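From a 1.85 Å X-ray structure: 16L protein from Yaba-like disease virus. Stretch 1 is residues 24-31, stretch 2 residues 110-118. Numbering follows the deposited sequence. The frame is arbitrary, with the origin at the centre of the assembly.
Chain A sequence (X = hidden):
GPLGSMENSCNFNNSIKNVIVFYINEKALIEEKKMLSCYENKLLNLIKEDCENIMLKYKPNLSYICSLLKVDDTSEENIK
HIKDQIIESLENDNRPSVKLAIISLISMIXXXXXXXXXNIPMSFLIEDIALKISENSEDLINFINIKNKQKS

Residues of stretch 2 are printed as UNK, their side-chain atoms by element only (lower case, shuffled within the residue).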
# COMPACT_ATOMS: atom_id res chain seq x y z
N ILE A 24 -3.15 7.23 2.02
CA ILE A 24 -2.09 7.23 3.03
C ILE A 24 -2.11 8.53 3.83
O ILE A 24 -2.00 8.52 5.06
CB ILE A 24 -0.73 6.99 2.35
CG1 ILE A 24 -0.69 5.59 1.72
CG2 ILE A 24 0.42 7.15 3.36
CD1 ILE A 24 -0.91 4.43 2.67
N ASN A 25 -2.27 9.68 3.15
CA ASN A 25 -2.34 10.94 3.88
C ASN A 25 -3.55 10.97 4.80
O ASN A 25 -3.47 11.51 5.91
CB ASN A 25 -2.38 12.13 2.91
CG ASN A 25 -1.06 12.35 2.20
OD1 ASN A 25 -0.00 11.90 2.65
ND2 ASN A 25 -1.10 13.06 1.07
N GLU A 26 -4.67 10.40 4.36
CA GLU A 26 -5.86 10.36 5.20
C GLU A 26 -5.61 9.52 6.45
O GLU A 26 -6.08 9.87 7.54
CB GLU A 26 -7.03 9.81 4.39
CG GLU A 26 -8.29 9.50 5.20
CD GLU A 26 -9.51 9.25 4.31
OE1 GLU A 26 -9.86 10.14 3.51
OE2 GLU A 26 -10.12 8.17 4.43
N LYS A 27 -4.86 8.43 6.33
CA LYS A 27 -4.53 7.60 7.48
C LYS A 27 -3.44 8.22 8.34
O LYS A 27 -3.37 7.92 9.54
CB LYS A 27 -4.09 6.20 7.02
CG LYS A 27 -5.25 5.32 6.55
CD LYS A 27 -6.28 5.17 7.66
CE LYS A 27 -6.99 3.83 7.66
NZ LYS A 27 -6.76 3.13 8.95
N ALA A 28 -2.59 9.06 7.76
CA ALA A 28 -1.64 9.86 8.52
C ALA A 28 -2.32 11.01 9.26
O ALA A 28 -1.65 11.70 10.03
CB ALA A 28 -0.57 10.45 7.61
N LEU A 29 -3.60 11.25 9.00
CA LEU A 29 -4.30 12.42 9.53
C LEU A 29 -3.60 13.69 9.06
O LEU A 29 -3.49 14.67 9.80
CB LEU A 29 -4.40 12.36 11.05
CG LEU A 29 -5.10 11.09 11.53
CD1 LEU A 29 -4.82 10.81 13.00
CD2 LEU A 29 -6.61 11.18 11.26
N ILE A 30 -3.13 13.66 7.82
CA ILE A 30 -2.51 14.80 7.16
C ILE A 30 -3.58 15.53 6.36
O ILE A 30 -4.40 14.90 5.68
CB ILE A 30 -1.35 14.34 6.26
CG1 ILE A 30 -0.12 13.99 7.10
CG2 ILE A 30 -1.01 15.40 5.21
CD1 ILE A 30 0.96 13.28 6.33
N GLU A 31 -3.56 16.87 6.42
CA GLU A 31 -4.41 17.67 5.54
C GLU A 31 -4.11 17.33 4.09
O GLU A 31 -2.96 17.41 3.64
CB GLU A 31 -4.16 19.17 5.76
CG GLU A 31 -4.64 19.70 7.09
CD GLU A 31 -4.54 21.22 7.17
OE1 GLU A 31 -4.04 21.84 6.21
OE2 GLU A 31 -4.98 21.79 8.19
N UNK A 110 3.27 4.62 8.50
CA UNK A 110 3.02 6.04 8.74
C UNK A 110 2.45 6.24 10.14
O UNK A 110 2.83 7.18 10.86
c UNK A 110 2.90 6.88 6.38
c UNK A 110 1.31 7.77 8.09
c UNK A 110 2.09 6.57 7.64
N UNK A 111 1.52 5.37 10.55
CA UNK A 111 0.93 5.50 11.88
C UNK A 111 1.97 5.23 12.97
O UNK A 111 1.88 5.81 14.06
o UNK A 111 -2.47 2.94 11.95
o UNK A 111 -3.76 4.37 10.90
c UNK A 111 -0.26 4.55 12.02
c UNK A 111 -2.65 4.02 11.36
c UNK A 111 -1.48 4.97 11.20
N UNK A 112 2.95 4.37 12.70
CA UNK A 112 3.97 4.07 13.70
C UNK A 112 5.02 5.17 13.79
O UNK A 112 5.27 5.71 14.88
c UNK A 112 3.78 1.55 13.75
s UNK A 112 4.61 -0.00 13.43
c UNK A 112 3.49 -1.15 14.23
c UNK A 112 4.63 2.73 13.39
N UNK A 113 5.65 5.52 12.67
CA UNK A 113 6.76 6.47 12.70
C UNK A 113 6.31 7.93 12.78
O UNK A 113 7.15 8.83 12.66
c UNK A 113 7.07 6.72 10.17
o UNK A 113 6.05 7.40 10.15
n UNK A 113 7.73 6.37 9.06
c UNK A 113 7.67 6.23 11.48
N UNK A 114 5.02 8.20 13.00
CA UNK A 114 4.56 9.56 13.21
C UNK A 114 4.68 10.48 12.02
O UNK A 114 4.81 11.70 12.19
N UNK A 115 4.64 9.95 10.81
CA UNK A 115 4.78 10.79 9.63
C UNK A 115 3.64 11.80 9.58
O UNK A 115 2.47 11.43 9.72
o UNK A 115 4.79 12.82 3.49
c UNK A 115 3.68 10.72 6.25
c UNK A 115 5.92 12.14 5.49
c UNK A 115 4.79 9.93 8.37
c UNK A 115 4.80 12.13 4.68
c UNK A 115 4.79 10.72 7.08
c UNK A 115 5.91 11.42 6.68
c UNK A 115 3.68 11.42 5.05
N UNK A 116 3.98 13.07 9.36
CA UNK A 116 2.97 14.12 9.26
C UNK A 116 3.17 15.02 8.05
O UNK A 116 2.56 16.09 7.98
c UNK A 116 1.01 13.93 11.76
c UNK A 116 2.51 14.20 11.78
c UNK A 116 2.96 14.96 10.54
n UNK A 116 -0.76 12.58 12.89
c UNK A 116 0.67 12.64 12.49
N UNK A 117 4.00 14.62 7.08
CA UNK A 117 4.18 15.37 5.85
C UNK A 117 5.51 16.08 5.73
O UNK A 117 5.89 16.47 4.62
N UNK A 118 6.24 16.26 6.83
CA UNK A 118 7.46 17.05 6.81
C UNK A 118 8.72 16.22 6.58
O UNK A 118 9.76 16.78 6.22
n UNK A 118 8.49 21.60 7.74
c UNK A 118 6.71 19.11 8.14
c UNK A 118 8.49 20.75 8.97
c UNK A 118 7.13 20.11 9.24
c UNK A 118 7.59 17.86 8.11

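Position 110 lies in a helix that begins earlier in the chain. Its side chain is three carbons, one carrying the other two. The CA-to-CB bond points toward stretch 1, and the branches meet I24 and A28. Branching at CB with no further atom identifies V110. Its CG1 is 3.3 Å from A28 CB, and its CG2 is 3.9 Å from I24 CG2. Both contacts are apolar.

Position 111 has three carbons in a row, the third carrying two oxygens. CA-to-CB points sideways, but the end of the chain comes nearer to stretch 1 and approaches K27. A carboxylate on two carbons is glutamate, E111. Its OE2 forms a long salt bridge with K27 NZ, at 3.8 Å.

Position 112 carries two carbons, a sulfur and a last carbon, unbranched. It touches nothing on stretch 1. The thioether makes it M112.

Position 113 has two carbons, the second bearing one oxygen and one nitrogen. It is also out of reach of stretch 1. The short amide is N113. Its OD1 accepts a weak hydrogen bond from the backbone N of position 115, at 3.0 Å.

Position 114 has no side-chain atoms. It is the first residue to leave helical angles, and its phi is positive, which favours glycine. This is G114.

Position 115 has one carbon, then a six-carbon ring bearing one oxygen. The ring lies near N25, A28 and I30. A phenol is tyrosine, Y115. I30 CD1 packs 3.5 Å from its CE2. N25 OD1 lies at the ring edge, 4.4 Å from CE2.

Position 116 has four carbons in a row ending in nitrogen. CA-to-CB points away from stretch 1, yet the end of the chain comes nearer and reaches the backbone of A28. This is lysine, K116. Its NZ donates a hydrogen bond to A28 O, at 3.1 Å.

Position 117 has no side-chain atoms. A CB here would be jammed against the carbonyl O of K116, so the backbone calls for glycine, G117. Its N is 3.4 Å from I30 CD1.

Position 118 again has four carbons ending in nitrogen, but it does not reach stretch 1. It is K118.

The contact buries 407 Å², both sides summed. V110 packs on I24 and A28, while I30 packs against Y115 and the backbone of K116 and G117. L29 leaves the helix in a Schellman motif with positive phi, and K116 NZ bonds to the carbonyl just before it.

Stretch 2, residues 110-118: VEMNGYKGK
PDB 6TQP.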